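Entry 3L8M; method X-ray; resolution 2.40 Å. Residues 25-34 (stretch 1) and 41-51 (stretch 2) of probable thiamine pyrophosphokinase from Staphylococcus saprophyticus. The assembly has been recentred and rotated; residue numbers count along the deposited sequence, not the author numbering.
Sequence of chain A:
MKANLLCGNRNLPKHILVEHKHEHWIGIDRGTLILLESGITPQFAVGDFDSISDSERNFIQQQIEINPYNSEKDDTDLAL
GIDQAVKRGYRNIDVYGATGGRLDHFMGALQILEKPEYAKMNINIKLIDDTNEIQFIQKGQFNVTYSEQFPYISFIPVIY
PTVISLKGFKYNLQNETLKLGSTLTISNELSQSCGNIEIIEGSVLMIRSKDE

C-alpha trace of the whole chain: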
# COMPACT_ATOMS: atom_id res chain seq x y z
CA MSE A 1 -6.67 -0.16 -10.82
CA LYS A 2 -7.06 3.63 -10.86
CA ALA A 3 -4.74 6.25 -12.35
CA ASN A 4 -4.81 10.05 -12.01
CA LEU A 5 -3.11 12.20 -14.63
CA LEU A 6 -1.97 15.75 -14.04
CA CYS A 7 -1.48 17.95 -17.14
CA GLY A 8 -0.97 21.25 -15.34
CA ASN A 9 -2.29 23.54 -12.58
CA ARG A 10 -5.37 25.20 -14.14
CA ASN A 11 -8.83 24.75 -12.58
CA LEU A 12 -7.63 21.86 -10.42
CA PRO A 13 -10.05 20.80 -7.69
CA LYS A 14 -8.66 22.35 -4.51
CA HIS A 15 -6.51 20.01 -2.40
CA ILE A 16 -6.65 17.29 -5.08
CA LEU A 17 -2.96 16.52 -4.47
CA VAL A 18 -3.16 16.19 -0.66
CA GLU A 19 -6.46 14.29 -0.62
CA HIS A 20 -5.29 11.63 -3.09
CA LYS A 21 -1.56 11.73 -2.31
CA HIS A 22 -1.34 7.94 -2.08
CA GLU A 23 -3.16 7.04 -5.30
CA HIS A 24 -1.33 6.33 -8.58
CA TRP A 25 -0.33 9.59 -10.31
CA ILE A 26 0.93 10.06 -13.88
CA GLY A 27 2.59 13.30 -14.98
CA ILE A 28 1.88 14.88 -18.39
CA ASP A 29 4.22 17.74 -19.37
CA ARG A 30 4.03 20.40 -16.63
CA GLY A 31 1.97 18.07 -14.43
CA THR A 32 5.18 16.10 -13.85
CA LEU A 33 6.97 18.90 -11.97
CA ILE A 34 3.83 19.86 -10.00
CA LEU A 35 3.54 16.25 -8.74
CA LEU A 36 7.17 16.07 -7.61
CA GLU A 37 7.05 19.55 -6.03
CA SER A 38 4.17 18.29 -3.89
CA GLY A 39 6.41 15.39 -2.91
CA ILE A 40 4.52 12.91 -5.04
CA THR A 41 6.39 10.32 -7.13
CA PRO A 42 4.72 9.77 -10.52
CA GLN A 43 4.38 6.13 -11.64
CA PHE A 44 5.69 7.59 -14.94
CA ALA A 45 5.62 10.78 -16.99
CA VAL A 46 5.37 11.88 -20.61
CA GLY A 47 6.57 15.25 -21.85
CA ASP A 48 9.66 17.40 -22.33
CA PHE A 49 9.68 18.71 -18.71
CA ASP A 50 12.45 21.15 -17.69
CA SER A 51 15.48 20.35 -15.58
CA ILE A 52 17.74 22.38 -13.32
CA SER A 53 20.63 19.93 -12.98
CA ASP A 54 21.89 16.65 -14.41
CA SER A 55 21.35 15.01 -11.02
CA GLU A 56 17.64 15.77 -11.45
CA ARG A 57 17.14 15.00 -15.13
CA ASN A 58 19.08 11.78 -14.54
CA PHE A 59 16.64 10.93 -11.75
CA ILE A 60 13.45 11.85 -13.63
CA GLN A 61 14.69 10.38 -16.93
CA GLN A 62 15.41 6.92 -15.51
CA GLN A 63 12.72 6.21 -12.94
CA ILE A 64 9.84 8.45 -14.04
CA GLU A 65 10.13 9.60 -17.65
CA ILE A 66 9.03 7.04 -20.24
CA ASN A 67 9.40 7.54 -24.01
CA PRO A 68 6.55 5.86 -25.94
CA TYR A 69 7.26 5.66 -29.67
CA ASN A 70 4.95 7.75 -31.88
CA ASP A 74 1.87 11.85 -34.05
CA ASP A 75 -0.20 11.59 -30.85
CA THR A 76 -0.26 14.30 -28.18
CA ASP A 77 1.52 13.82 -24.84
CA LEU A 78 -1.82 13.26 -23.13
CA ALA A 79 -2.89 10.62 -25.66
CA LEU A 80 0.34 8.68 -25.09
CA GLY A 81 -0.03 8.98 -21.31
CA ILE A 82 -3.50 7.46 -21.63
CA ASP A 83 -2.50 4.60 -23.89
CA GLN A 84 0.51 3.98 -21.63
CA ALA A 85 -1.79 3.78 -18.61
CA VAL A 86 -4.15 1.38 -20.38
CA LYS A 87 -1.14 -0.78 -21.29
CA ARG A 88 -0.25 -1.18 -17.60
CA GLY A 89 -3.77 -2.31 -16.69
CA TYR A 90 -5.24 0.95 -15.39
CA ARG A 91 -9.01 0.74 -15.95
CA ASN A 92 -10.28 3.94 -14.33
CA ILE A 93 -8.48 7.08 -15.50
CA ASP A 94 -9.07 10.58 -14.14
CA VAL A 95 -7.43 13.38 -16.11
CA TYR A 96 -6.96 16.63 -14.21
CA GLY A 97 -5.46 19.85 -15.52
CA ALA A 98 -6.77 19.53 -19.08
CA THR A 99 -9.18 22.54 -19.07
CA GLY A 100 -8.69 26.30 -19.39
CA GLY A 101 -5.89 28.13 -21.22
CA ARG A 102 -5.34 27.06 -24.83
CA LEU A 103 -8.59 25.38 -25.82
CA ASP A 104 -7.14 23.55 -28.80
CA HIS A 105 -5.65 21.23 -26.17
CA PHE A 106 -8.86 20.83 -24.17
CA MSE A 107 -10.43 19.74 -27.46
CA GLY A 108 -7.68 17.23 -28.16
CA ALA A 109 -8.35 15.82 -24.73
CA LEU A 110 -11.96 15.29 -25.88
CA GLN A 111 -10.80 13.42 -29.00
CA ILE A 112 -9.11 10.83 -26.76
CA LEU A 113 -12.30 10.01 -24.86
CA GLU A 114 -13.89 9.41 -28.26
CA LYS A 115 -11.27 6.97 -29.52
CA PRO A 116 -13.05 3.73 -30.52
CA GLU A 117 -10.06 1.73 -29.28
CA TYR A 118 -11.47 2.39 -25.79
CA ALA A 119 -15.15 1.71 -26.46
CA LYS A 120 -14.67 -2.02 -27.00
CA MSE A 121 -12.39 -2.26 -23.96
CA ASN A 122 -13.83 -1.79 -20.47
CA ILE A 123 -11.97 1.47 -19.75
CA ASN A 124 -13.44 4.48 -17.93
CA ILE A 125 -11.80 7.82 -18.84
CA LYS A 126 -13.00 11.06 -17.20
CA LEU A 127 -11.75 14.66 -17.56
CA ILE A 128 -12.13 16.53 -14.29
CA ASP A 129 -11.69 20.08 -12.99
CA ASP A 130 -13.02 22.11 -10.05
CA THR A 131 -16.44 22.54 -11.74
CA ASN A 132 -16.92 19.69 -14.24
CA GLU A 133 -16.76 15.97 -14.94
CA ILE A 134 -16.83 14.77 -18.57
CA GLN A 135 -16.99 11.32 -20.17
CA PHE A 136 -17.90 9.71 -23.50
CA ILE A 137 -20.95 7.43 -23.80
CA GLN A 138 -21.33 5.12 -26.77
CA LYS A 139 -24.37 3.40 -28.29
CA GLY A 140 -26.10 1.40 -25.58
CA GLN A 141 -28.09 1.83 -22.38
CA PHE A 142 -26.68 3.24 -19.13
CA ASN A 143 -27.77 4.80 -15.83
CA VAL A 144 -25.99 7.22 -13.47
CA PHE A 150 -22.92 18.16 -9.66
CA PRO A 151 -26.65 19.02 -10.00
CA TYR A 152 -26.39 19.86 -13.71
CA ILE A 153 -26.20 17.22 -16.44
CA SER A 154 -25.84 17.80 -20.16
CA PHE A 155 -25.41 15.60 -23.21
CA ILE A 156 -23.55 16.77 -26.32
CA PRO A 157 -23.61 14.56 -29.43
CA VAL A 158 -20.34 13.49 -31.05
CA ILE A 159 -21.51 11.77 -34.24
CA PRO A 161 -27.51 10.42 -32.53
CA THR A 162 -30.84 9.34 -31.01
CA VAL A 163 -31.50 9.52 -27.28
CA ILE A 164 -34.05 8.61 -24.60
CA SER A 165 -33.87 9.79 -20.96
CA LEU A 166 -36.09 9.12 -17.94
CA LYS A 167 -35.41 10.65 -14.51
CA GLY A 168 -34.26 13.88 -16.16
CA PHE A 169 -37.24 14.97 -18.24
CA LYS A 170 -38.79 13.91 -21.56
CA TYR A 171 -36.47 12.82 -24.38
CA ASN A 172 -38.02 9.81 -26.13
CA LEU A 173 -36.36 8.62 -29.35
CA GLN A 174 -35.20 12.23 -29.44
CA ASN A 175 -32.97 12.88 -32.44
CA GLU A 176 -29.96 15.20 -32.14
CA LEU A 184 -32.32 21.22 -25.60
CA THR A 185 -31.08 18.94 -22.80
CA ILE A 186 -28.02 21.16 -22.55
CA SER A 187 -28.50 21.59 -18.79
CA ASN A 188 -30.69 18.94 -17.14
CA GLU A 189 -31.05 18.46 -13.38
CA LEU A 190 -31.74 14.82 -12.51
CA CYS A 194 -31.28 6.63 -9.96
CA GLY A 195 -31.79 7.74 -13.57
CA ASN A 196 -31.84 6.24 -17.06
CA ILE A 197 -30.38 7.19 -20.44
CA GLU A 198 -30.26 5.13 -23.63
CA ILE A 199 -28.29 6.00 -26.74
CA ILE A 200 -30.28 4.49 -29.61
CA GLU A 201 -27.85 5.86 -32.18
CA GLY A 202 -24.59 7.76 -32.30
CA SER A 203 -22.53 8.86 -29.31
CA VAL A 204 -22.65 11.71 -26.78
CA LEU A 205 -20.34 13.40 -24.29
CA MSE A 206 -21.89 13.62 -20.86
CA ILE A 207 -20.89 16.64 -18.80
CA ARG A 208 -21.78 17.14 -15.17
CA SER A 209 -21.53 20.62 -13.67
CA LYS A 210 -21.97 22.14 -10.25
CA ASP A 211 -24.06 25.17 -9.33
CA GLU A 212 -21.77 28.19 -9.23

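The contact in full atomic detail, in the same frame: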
# COMPACT_ATOMS: atom_id res chain seq x y z
N TRP A 25 -0.34 8.36 -9.52
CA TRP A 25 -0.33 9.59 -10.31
C TRP A 25 0.64 9.54 -11.48
O TRP A 25 1.79 9.12 -11.33
CB TRP A 25 -0.01 10.81 -9.45
CG TRP A 25 -1.16 11.34 -8.63
CD1 TRP A 25 -1.49 11.01 -7.33
CD2 TRP A 25 -2.13 12.32 -9.05
NE1 TRP A 25 -2.59 11.72 -6.92
CE2 TRP A 25 -3.01 12.53 -7.95
CE3 TRP A 25 -2.35 13.03 -10.24
CZ2 TRP A 25 -4.08 13.43 -8.02
CZ3 TRP A 25 -3.44 13.93 -10.30
CH2 TRP A 25 -4.28 14.12 -9.19
N ILE A 26 0.17 10.01 -12.64
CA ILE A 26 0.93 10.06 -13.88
C ILE A 26 1.15 11.53 -14.25
O ILE A 26 0.20 12.33 -14.22
CB ILE A 26 0.15 9.41 -15.06
CG1 ILE A 26 -0.39 8.03 -14.68
CG2 ILE A 26 1.03 9.36 -16.30
CD1 ILE A 26 0.66 7.01 -14.31
N GLY A 27 2.37 11.91 -14.61
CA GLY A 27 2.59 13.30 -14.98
C GLY A 27 2.65 13.55 -16.49
O GLY A 27 3.37 12.85 -17.21
N ILE A 28 1.89 14.53 -16.98
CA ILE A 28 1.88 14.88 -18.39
C ILE A 28 2.44 16.31 -18.51
O ILE A 28 1.84 17.26 -17.99
CB ILE A 28 0.45 14.87 -19.01
CG1 ILE A 28 -0.23 13.52 -18.78
CG2 ILE A 28 0.54 15.12 -20.52
CD1 ILE A 28 0.48 12.33 -19.45
N ASP A 29 3.57 16.44 -19.19
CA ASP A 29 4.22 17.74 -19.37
C ASP A 29 4.45 18.44 -18.03
O ASP A 29 5.14 17.90 -17.17
CB ASP A 29 3.38 18.62 -20.29
CG ASP A 29 3.06 17.93 -21.60
OD1 ASP A 29 4.00 17.41 -22.23
OD2 ASP A 29 1.87 17.90 -22.00
N ARG A 30 3.88 19.63 -17.86
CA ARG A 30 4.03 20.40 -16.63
C ARG A 30 3.47 19.69 -15.38
O ARG A 30 3.89 19.98 -14.26
CB ARG A 30 3.37 21.77 -16.77
CG ARG A 30 4.05 22.71 -17.74
CD ARG A 30 3.29 24.03 -17.86
NE ARG A 30 3.96 24.98 -18.74
CZ ARG A 30 3.54 26.23 -18.96
NH1 ARG A 30 2.44 26.69 -18.37
NH2 ARG A 30 4.23 27.02 -19.78
N GLY A 31 2.51 18.79 -15.57
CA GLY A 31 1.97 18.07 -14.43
C GLY A 31 3.09 17.35 -13.69
O GLY A 31 3.09 17.29 -12.47
N THR A 32 4.05 16.82 -14.44
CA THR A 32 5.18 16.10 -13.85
C THR A 32 5.86 16.88 -12.71
O THR A 32 5.95 16.39 -11.59
CB THR A 32 6.24 15.75 -14.93
OG1 THR A 32 5.62 15.01 -15.99
CG2 THR A 32 7.35 14.91 -14.33
N LEU A 33 6.32 18.09 -12.99
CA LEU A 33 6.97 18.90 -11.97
C LEU A 33 6.05 19.28 -10.80
O LEU A 33 6.51 19.38 -9.67
CB LEU A 33 7.57 20.17 -12.59
CG LEU A 33 8.73 19.99 -13.59
CD1 LEU A 33 9.83 19.16 -12.92
CD2 LEU A 33 8.24 19.30 -14.86
N ILE A 34 4.76 19.50 -11.08
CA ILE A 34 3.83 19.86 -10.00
C ILE A 34 3.70 18.66 -9.04
O ILE A 34 3.63 18.84 -7.82
CB ILE A 34 2.39 20.22 -10.51
CG1 ILE A 34 2.42 21.34 -11.55
CG2 ILE A 34 1.53 20.64 -9.33
CD1 ILE A 34 3.22 22.57 -11.16
N THR A 41 5.61 11.00 -6.10
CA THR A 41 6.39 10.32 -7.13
C THR A 41 5.47 9.74 -8.19
O THR A 41 4.70 8.83 -7.93
CB THR A 41 7.25 9.17 -6.54
OG1 THR A 41 8.15 9.69 -5.56
CG2 THR A 41 8.05 8.48 -7.66
N PRO A 42 5.55 10.26 -9.42
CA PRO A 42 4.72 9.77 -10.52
C PRO A 42 5.12 8.35 -10.92
O PRO A 42 6.29 8.02 -10.94
CB PRO A 42 5.02 10.77 -11.64
CG PRO A 42 5.51 11.99 -10.92
CD PRO A 42 6.36 11.42 -9.84
N GLN A 43 4.13 7.50 -11.20
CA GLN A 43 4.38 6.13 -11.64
C GLN A 43 5.23 6.25 -12.93
O GLN A 43 6.08 5.41 -13.21
CB GLN A 43 3.05 5.44 -11.99
CG GLN A 43 2.06 5.32 -10.84
CD GLN A 43 2.58 4.41 -9.74
OE1 GLN A 43 3.10 3.32 -10.01
NE2 GLN A 43 2.44 4.84 -8.49
N PHE A 44 4.96 7.30 -13.70
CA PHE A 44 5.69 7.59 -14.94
C PHE A 44 5.20 8.91 -15.52
O PHE A 44 4.13 9.39 -15.17
CB PHE A 44 5.52 6.45 -15.95
CG PHE A 44 4.14 6.32 -16.53
CD1 PHE A 44 3.71 7.16 -17.55
CD2 PHE A 44 3.29 5.30 -16.09
CE1 PHE A 44 2.46 7.00 -18.12
CE2 PHE A 44 2.03 5.14 -16.66
CZ PHE A 44 1.62 5.99 -17.69
N ALA A 45 5.99 9.50 -16.40
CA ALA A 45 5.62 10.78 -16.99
C ALA A 45 5.96 10.87 -18.47
O ALA A 45 6.91 10.25 -18.94
CB ALA A 45 6.31 11.90 -16.23
N VAL A 46 5.17 11.66 -19.19
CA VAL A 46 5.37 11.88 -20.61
C VAL A 46 5.52 13.39 -20.77
O VAL A 46 4.84 14.16 -20.08
CB VAL A 46 4.14 11.44 -21.44
CG1 VAL A 46 4.42 11.63 -22.92
CG2 VAL A 46 3.80 9.99 -21.15
N GLY A 47 6.40 13.83 -21.66
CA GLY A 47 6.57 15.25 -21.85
C GLY A 47 8.00 15.70 -21.73
O GLY A 47 8.81 15.03 -21.09
N ASP A 48 8.31 16.84 -22.34
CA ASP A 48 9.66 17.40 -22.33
C ASP A 48 9.14 18.07 -21.06
O ASP A 48 7.99 18.51 -21.02
CB ASP A 48 9.69 18.66 -23.19
N PHE A 49 9.99 18.13 -20.03
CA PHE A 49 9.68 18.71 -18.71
C PHE A 49 11.09 19.33 -18.55
O PHE A 49 12.08 18.78 -19.02
CB PHE A 49 9.48 17.53 -17.74
CG PHE A 49 10.62 16.55 -17.70
CD1 PHE A 49 11.76 16.81 -16.94
CD2 PHE A 49 10.56 15.35 -18.42
CE1 PHE A 49 12.82 15.90 -16.89
CE2 PHE A 49 11.62 14.44 -18.38
CZ PHE A 49 12.75 14.71 -17.61
N ASP A 50 11.16 20.48 -17.88
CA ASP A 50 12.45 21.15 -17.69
C ASP A 50 13.26 20.59 -16.54
O ASP A 50 12.73 19.98 -15.61
CB ASP A 50 12.25 22.66 -17.50
CG ASP A 50 11.56 23.00 -16.20
OD1 ASP A 50 11.33 24.20 -15.95
OD2 ASP A 50 11.24 22.07 -15.43
N SER A 51 14.57 20.81 -16.61
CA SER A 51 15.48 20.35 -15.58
C SER A 51 16.30 21.51 -15.08
O SER A 51 16.37 22.56 -15.73
O HOH W 1 2.14 7.94 -7.93

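A strand through Trp25 to Ile28 runs parallel to one that includes Ala45 and Val46, their directions 21° apart. Together the two stretches bury 658 Å² against each other. The backbone supplies the polar part of the contact, in a ladder of four hydrogen bonds. Gln43 N donates to Trp25 O at 2.8 Å, and Gly27 N donates to Phe44 O at 3.1 Å. Val46 N then donates to Gly27 O at 2.9 Å. The last rung, Asp29 N to Val46 O at 2.8 Å, is nearly straight, with an angle of 173° at the hydrogen. Gly27 thus uses both its N and its O on the partner strand. Several alpha carbons lie close beside the same acceptors, as parallel strands allow: Pro42 CA is 3.1 Å from Trp25 O, and Ala45 CA is 3.1 Å from Gly27 O.

One face of the sheet carries Ile26, Ile28, Phe44 and Val46. Here the fit is of branch against ring. Ile26, with both chi angles m, brings its CD1 over a face of the Phe44 ring, 3.7 Å from the ring centroid. Its closest ring atom is Phe44 CE2, 3.3 Å from Ile26 CD1. The same methyl also touches the stem of Gln43, with Ile26 CD1 3.7 Å from Gln43 CB. Ile28 and Val46 meet more loosely, Ile28 CD1 lying 4.3 Å from Val46 CB. All four side chains are apolar and suit this buried face.

The other face is shaped by small residues. Gly27 leaves a hollow, and Thr32 from the following helix fills it. A beta carbon on Gly27 would come within 2.7 Å of Thr32 OG1, a clash. Ala45 sits beside this space with a single methyl, its CB 3.2 Å from Thr32 OG1. The threonine hydroxyl is not left without a polar partner: Thr32 OG1 donates a weak hydrogen bond to Asp29 O at 3.2 Å, within its own stretch. Pro42 adds an apolar edge, its CB 4.1 Å from Gly27 N.

Past the strands, Asp29 CB points away, but the carboxylate comes back, placing Asp29 OD1 3.4 Å from Gly47 CA. Gly47 gives it room. A beta carbon there would lie 2.6 Å from Asp29 OD1, and the backbone angles of Gly47 by themselves call for glycine. Leu33, one residue beyond Thr32 on the helix, reaches toward the tail of stretch 2. Its CD2 packs 3.6 Å from Phe49 CB, while Leu33 CG is 3.7 Å from Asp50 OD2. The Phe49 ring leads away, so its stem makes this contact. Residues 48-51 are poorly ordered, and this end should be read with caution.

A water closes the opposite end. It donates to Thr41 O at 2.7 Å from its own O, and the same water O accepts from Trp25 N at 3.0 Å and from Gln43 NE2 at 3.2 Å. The folded Gln43 side chain thereby helps seat the water beside the start of stretch 1.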